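Local atomic coordinates of molinate hydrolase (Gulosibacter molinativorax, PDB entry 4UB9), a protein that hydrolyses the thiocarbamate herbicide molinate, probably as a zinc-dependent member of the amidohydrolase family acting on carbon-nitrogen bonds other than peptide bonds. Residues R273-L286 and R295-A309. Sequence-based numbering, arbitrary orientation.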
loop_
_atom_site.group_PDB
_atom_site.type_symbol
_atom_site.label_atom_id
_atom_site.label_comp_id
_atom_site.label_asym_id
_atom_site.label_seq_id
_atom_site.Cartn_x
_atom_site.Cartn_y
_atom_site.Cartn_z
ATOM N N ARG A 273 36.241 -11.340 -18.628
ATOM C CA ARG A 273 37.647 -11.807 -18.753
ATOM C C ARG A 273 38.227 -11.372 -20.086
ATOM O O ARG A 273 39.269 -10.725 -20.136
ATOM C CB ARG A 273 37.734 -13.296 -18.690
ATOM C CG ARG A 273 37.874 -13.908 -17.312
ATOM C CD ARG A 273 37.687 -12.956 -16.158
ATOM N NE ARG A 273 37.446 -13.699 -14.923
ATOM C CZ ARG A 273 37.794 -13.280 -13.712
ATOM N NH1 ARG A 273 38.416 -12.120 -13.551
ATOM N NH2 ARG A 273 37.531 -14.028 -12.655
ATOM N N ARG A 274 37.481 -11.618 -21.152
ATOM C CA ARG A 274 37.893 -11.191 -22.495
ATOM C C ARG A 274 38.204 -9.697 -22.504
ATOM O O ARG A 274 39.172 -9.249 -23.114
ATOM C CB ARG A 274 36.824 -11.546 -23.531
ATOM C CG ARG A 274 37.088 -11.029 -24.956
ATOM C CD ARG A 274 35.902 -11.071 -25.958
ATOM N NE ARG A 274 36.167 -12.037 -27.029
ATOM C CZ ARG A 274 35.693 -13.280 -27.049
ATOM N NH1 ARG A 274 34.915 -13.725 -26.075
ATOM N NH2 ARG A 274 36.007 -14.112 -28.051
ATOM N N ALA A 275 37.345 -8.895 -21.875
ATOM C CA ALA A 275 37.552 -7.430 -21.899
ATOM C C ALA A 275 38.752 -7.028 -21.044
ATOM O O ALA A 275 39.155 -5.886 -21.039
ATOM C CB ALA A 275 36.280 -6.689 -21.461
ATOM N N GLY A 276 39.205 -7.945 -20.212
ATOM C CA GLY A 276 40.385 -7.723 -19.374
ATOM C C GLY A 276 40.217 -6.736 -18.206
ATOM O O GLY A 276 41.152 -6.064 -17.844
ATOM N N VAL A 277 39.011 -6.613 -17.674
ATOM C CA VAL A 277 38.749 -5.736 -16.531
ATOM C C VAL A 277 38.364 -6.598 -15.360
ATOM O O VAL A 277 37.926 -7.719 -15.540
ATOM C CB VAL A 277 37.622 -4.707 -16.789
ATOM C CG1 VAL A 277 37.953 -3.843 -17.999
ATOM C CG2 VAL A 277 36.262 -5.378 -16.969
ATOM N N PRO A 278 38.528 -6.090 -14.148
ATOM C CA PRO A 278 38.240 -6.951 -13.007
ATOM C C PRO A 278 36.769 -7.279 -12.899
ATOM O O PRO A 278 35.899 -6.521 -13.356
ATOM C CB PRO A 278 38.629 -6.099 -11.819
ATOM C CG PRO A 278 39.648 -5.183 -12.355
ATOM C CD PRO A 278 39.205 -4.852 -13.742
ATOM N N LEU A 279 36.532 -8.425 -12.312
ATOM C CA LEU A 279 35.196 -8.979 -12.167
ATOM C C LEU A 279 34.755 -8.901 -10.723
ATOM O O LEU A 279 35.427 -9.463 -9.835
ATOM C CB LEU A 279 35.184 -10.452 -12.570
ATOM C CG LEU A 279 33.933 -11.231 -12.157
ATOM C CD1 LEU A 279 32.746 -10.798 -13.006
ATOM C CD2 LEU A 279 34.163 -12.726 -12.308
ATOM N N LEU A 280 33.622 -8.228 -10.507
ATOM C CA LEU A 280 33.000 -8.125 -9.192
ATOM C C LEU A 280 31.706 -8.870 -9.137
ATOM O O LEU A 280 31.041 -9.024 -10.135
ATOM C CB LEU A 280 32.709 -6.674 -8.817
ATOM C CG LEU A 280 33.829 -5.889 -8.109
ATOM C CD1 LEU A 280 35.063 -5.802 -8.984
ATOM C CD2 LEU A 280 33.338 -4.501 -7.856
ATOM N N THR A 281 31.334 -9.314 -7.953
ATOM C CA THR A 281 30.093 -10.018 -7.735
ATOM C C THR A 281 29.267 -9.393 -6.628
ATOM O O THR A 281 29.782 -8.829 -5.706
ATOM C CB THR A 281 30.326 -11.495 -7.388
ATOM O OG1 THR A 281 31.168 -11.590 -6.254
ATOM C CG2 THR A 281 30.974 -12.218 -8.527
ATOM N N HIS A 282 27.963 -9.491 -6.760
ATOM C CA HIS A 282 27.049 -9.156 -5.710
ATOM C C HIS A 282 26.413 -10.468 -5.292
ATOM O O HIS A 282 25.845 -11.153 -6.103
ATOM C CB HIS A 282 26.038 -8.154 -6.242
ATOM C CG HIS A 282 24.743 -8.127 -5.502
ATOM N ND1 HIS A 282 24.469 -7.213 -4.519
ATOM C CD2 HIS A 282 23.632 -8.880 -5.628
ATOM C CE1 HIS A 282 23.255 -7.417 -4.056
ATOM N NE2 HIS A 282 22.725 -8.423 -4.713
ATOM N N THR A 283 26.551 -10.836 -4.029
ATOM C CA THR A 283 26.021 -12.112 -3.539
ATOM C C THR A 283 25.304 -11.968 -2.226
ATOM O O THR A 283 25.678 -11.189 -1.404
ATOM C CB THR A 283 27.078 -13.243 -3.441
ATOM O OG1 THR A 283 28.083 -12.908 -2.483
ATOM C CG2 THR A 283 27.716 -13.496 -4.766
ATOM N N THR A 284 24.246 -12.728 -2.071
ATOM C CA THR A 284 23.300 -12.521 -1.020
ATOM C C THR A 284 23.020 -13.805 -0.244
ATOM O O THR A 284 22.149 -13.858 0.581
ATOM C CB THR A 284 22.082 -11.809 -1.650
ATOM O OG1 THR A 284 22.169 -10.423 -1.358
ATOM C CG2 THR A 284 20.788 -12.319 -1.211
ATOM N N SER A 285 23.772 -14.842 -0.554
ATOM C CA SER A 285 23.526 -16.197 -0.003
ATOM C C SER A 285 24.791 -17.005 0.014
ATOM O O SER A 285 25.763 -16.664 -0.655
ATOM C CB SER A 285 22.516 -16.986 -0.878
ATOM O OG SER A 285 23.045 -17.190 -2.169
ATOM N N LEU A 286 24.783 -18.096 0.776
ATOM C CA LEU A 286 25.968 -18.994 0.853
ATOM C C LEU A 286 26.300 -19.592 -0.514
ATOM O O LEU A 286 27.433 -19.647 -0.925
ATOM C CB LEU A 286 25.711 -20.123 1.809
ATOM C CG LEU A 286 25.591 -19.733 3.280
ATOM C CD1 LEU A 286 25.310 -20.966 4.174
ATOM C CD2 LEU A 286 26.841 -19.023 3.740
ATOM N N ARG A 295 34.148 -18.827 -9.585
ATOM C CA ARG A 295 34.488 -18.032 -10.775
ATOM C C ARG A 295 35.738 -17.180 -10.568
ATOM O O ARG A 295 36.051 -16.333 -11.386
ATOM C CB ARG A 295 33.333 -17.105 -11.148
ATOM C CG ARG A 295 31.992 -17.774 -11.429
ATOM C CD ARG A 295 32.146 -18.756 -12.518
ATOM N NE ARG A 295 30.896 -19.250 -13.096
ATOM C CZ ARG A 295 30.085 -20.113 -12.503
ATOM N NH1 ARG A 295 30.297 -20.504 -11.237
ATOM N NH2 ARG A 295 29.052 -20.582 -13.192
ATOM N N ASP A 296 36.437 -17.389 -9.453
ATOM C CA ASP A 296 37.642 -16.609 -9.145
ATOM C C ASP A 296 37.405 -15.097 -9.287
ATOM O O ASP A 296 38.170 -14.378 -9.898
ATOM C CB ASP A 296 38.822 -17.045 -10.033
ATOM C CG ASP A 296 39.213 -18.512 -9.811
ATOM O OD1 ASP A 296 39.482 -18.925 -8.658
ATOM O OD2 ASP A 296 39.279 -19.244 -10.803
ATOM N N ALA A 297 36.332 -14.631 -8.687
ATOM C CA ALA A 297 36.008 -13.201 -8.690
ATOM C C ALA A 297 37.166 -12.394 -8.134
ATOM O O ALA A 297 37.793 -12.781 -7.164
ATOM C CB ALA A 297 34.784 -12.950 -7.861
ATOM N N ASP A 298 37.449 -11.283 -8.771
ATOM C CA ASP A 298 38.493 -10.363 -8.299
ATOM C C ASP A 298 38.103 -9.698 -6.983
ATOM O O ASP A 298 38.940 -9.415 -6.149
ATOM C CB ASP A 298 38.765 -9.284 -9.352
ATOM C CG ASP A 298 39.406 -9.863 -10.603
ATOM O OD1 ASP A 298 40.618 -10.050 -10.566
ATOM O OD2 ASP A 298 38.703 -10.195 -11.574
ATOM N N LEU A 299 36.824 -9.397 -6.843
ATOM C CA LEU A 299 36.334 -8.833 -5.615
ATOM C C LEU A 299 34.880 -9.208 -5.410
ATOM O O LEU A 299 34.037 -8.971 -6.257
ATOM C CB LEU A 299 36.525 -7.313 -5.594
ATOM C CG LEU A 299 36.076 -6.646 -4.281
ATOM C CD1 LEU A 299 36.907 -7.123 -3.102
ATOM C CD2 LEU A 299 36.178 -5.143 -4.414
ATOM N N MET A 300 34.600 -9.722 -4.227
ATOM C CA MET A 300 33.264 -10.129 -3.846
ATOM C C MET A 300 32.625 -9.129 -2.861
ATOM O O MET A 300 32.987 -9.054 -1.684
ATOM C CB MET A 300 33.335 -11.536 -3.261
ATOM C CG MET A 300 33.747 -12.526 -4.338
ATOM S SD MET A 300 34.002 -14.189 -3.738
ATOM C CE MET A 300 35.478 -13.905 -2.765
ATOM N N ILE A 301 31.640 -8.392 -3.351
ATOM C CA ILE A 301 30.971 -7.361 -2.565
ATOM C C ILE A 301 30.021 -7.975 -1.527
ATOM O O ILE A 301 29.294 -8.935 -1.798
ATOM C CB ILE A 301 30.235 -6.372 -3.442
ATOM C CG1 ILE A 301 31.164 -5.802 -4.505
ATOM C CG2 ILE A 301 29.644 -5.237 -2.630
ATOM C CD1 ILE A 301 32.333 -4.994 -3.982
ATOM N N HIS A 302 30.091 -7.424 -0.332
ATOM C CA HIS A 302 29.357 -7.893 0.878
ATOM C C HIS A 302 29.289 -9.399 0.982
ATOM O O HIS A 302 28.240 -10.007 1.048
ATOM C CB HIS A 302 28.025 -7.179 1.153
ATOM C CG HIS A 302 27.104 -7.094 -0.010
ATOM N ND1 HIS A 302 26.515 -8.201 -0.582
ATOM C CD2 HIS A 302 26.582 -6.019 -0.646
ATOM C CE1 HIS A 302 25.725 -7.813 -1.569
ATOM N NE2 HIS A 302 25.743 -6.496 -1.628
ATOM N N ALA A 303 30.481 -9.968 0.994
ATOM C CA ALA A 303 30.653 -11.397 0.922
ATOM C C ALA A 303 29.995 -12.079 2.089
ATOM O O ALA A 303 29.562 -13.215 1.997
ATOM C CB ALA A 303 32.129 -11.719 0.898
ATOM N N THR A 304 29.977 -11.396 3.217
ATOM C CA THR A 304 29.446 -11.985 4.456
ATOM C C THR A 304 27.944 -11.844 4.610
ATOM O O THR A 304 27.378 -12.283 5.615
ATOM C CB THR A 304 30.110 -11.343 5.701
ATOM O OG1 THR A 304 30.100 -9.918 5.547
ATOM C CG2 THR A 304 31.514 -11.834 5.817
ATOM N N MET A 305 27.309 -11.184 3.640
ATOM C CA MET A 305 25.863 -11.096 3.633
ATOM C C MET A 305 25.317 -12.390 3.005
ATOM O O MET A 305 25.295 -12.554 1.811
ATOM C CB MET A 305 25.395 -9.890 2.871
ATOM C CG MET A 305 23.910 -9.657 3.059
ATOM S SD MET A 305 23.312 -8.440 1.884
ATOM C CE MET A 305 24.065 -6.927 2.547
ATOM N N THR A 306 24.895 -13.319 3.846
ATOM C CA THR A 306 24.617 -14.683 3.405
ATOM C C THR A 306 23.295 -15.263 3.847
ATOM O O THR A 306 23.221 -16.404 4.263
ATOM C CB THR A 306 25.736 -15.646 3.864
ATOM O OG1 THR A 306 25.803 -15.692 5.281
ATOM C CG2 THR A 306 27.045 -15.190 3.315
ATOM N N GLY A 307 22.242 -14.474 3.751
ATOM C CA GLY A 307 20.904 -15.014 4.003
ATOM C C GLY A 307 20.668 -15.371 5.459
ATOM O O GLY A 307 19.816 -16.186 5.794
ATOM N N GLN A 308 21.486 -14.772 6.308
ATOM C CA GLN A 308 21.516 -15.024 7.742
ATOM C C GLN A 308 21.810 -16.468 8.073
ATOM O O GLN A 308 21.408 -16.961 9.081
ATOM C CB GLN A 308 20.231 -14.579 8.398
ATOM C CG GLN A 308 20.153 -13.069 8.540
ATOM C CD GLN A 308 21.116 -12.512 9.553
ATOM O OE1 GLN A 308 21.731 -11.453 9.346
ATOM N NE2 GLN A 308 21.246 -13.197 10.659
ATOM N N ALA A 309 22.588 -17.114 7.221
ATOM C CA ALA A 309 23.071 -18.461 7.468
ATOM C C ALA A 309 24.584 -18.409 7.588
ATOM O O ALA A 309 25.236 -17.650 6.893
ATOM C CB ALA A 309 22.644 -19.382 6.343
HETATM O O HOH W 1 29.959 -11.216 -3.699
HETATM O O HOH W 2 27.523 -13.351 0.014
HETATM O O HOH W 3 22.494 -18.314 2.376
#
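The guanidinium of Arg273 meets Asp298 and the backbone of Arg295 and Asp296 with its edge, while CD2 of Leu279 lies above one face, displaced toward the rim. Arg273 NH1 forms a salt bridge to Asp298 OD2 at 2.8 Å, on the syn side of a carboxylate turned 75° from the guanidinium plane. Arg273 NH2 donates to Asp296 O (2.9 Å), approaching from above that carbonyl plane, and weakly to Arg295 O. Leu279 N reaches the same Asp298 OD2 (2.9 Å) from the opposite face of the carboxylate, on its anti side, so two donors grip one oxygen; Arg431 holds OD1. The imidazole of His302 has CE of Met305 above one face, toward the rim, and Thr283 O at its edge, where His302 ND1 gives a weak bond of 3.2 Å. His302 NE2 and His282 ND1 both bind the zinc ion; the ring planes stand 82° apart. His282 CG lies anti to the backbone N (chi1 156°), carrying ND1 toward the metal, and Asp245 O accepts from His282 NE2, which helps fix that ring's rotation. Between these ends the strands run parallel, joined by Thr281 N to Leu299 O (3.2 Å) and Ile301 N to Thr281 O (3.0 Å). A water molecule links OG1 of Thr281 and Thr283 to Ile301 O. Strand 279-282, helix 286-294 and strand 299-301 form a beta-alpha-beta crossover of the amidohydrolase TIM barrel, with zinc-binding histidines near the C-terminal ends of neighbouring strands.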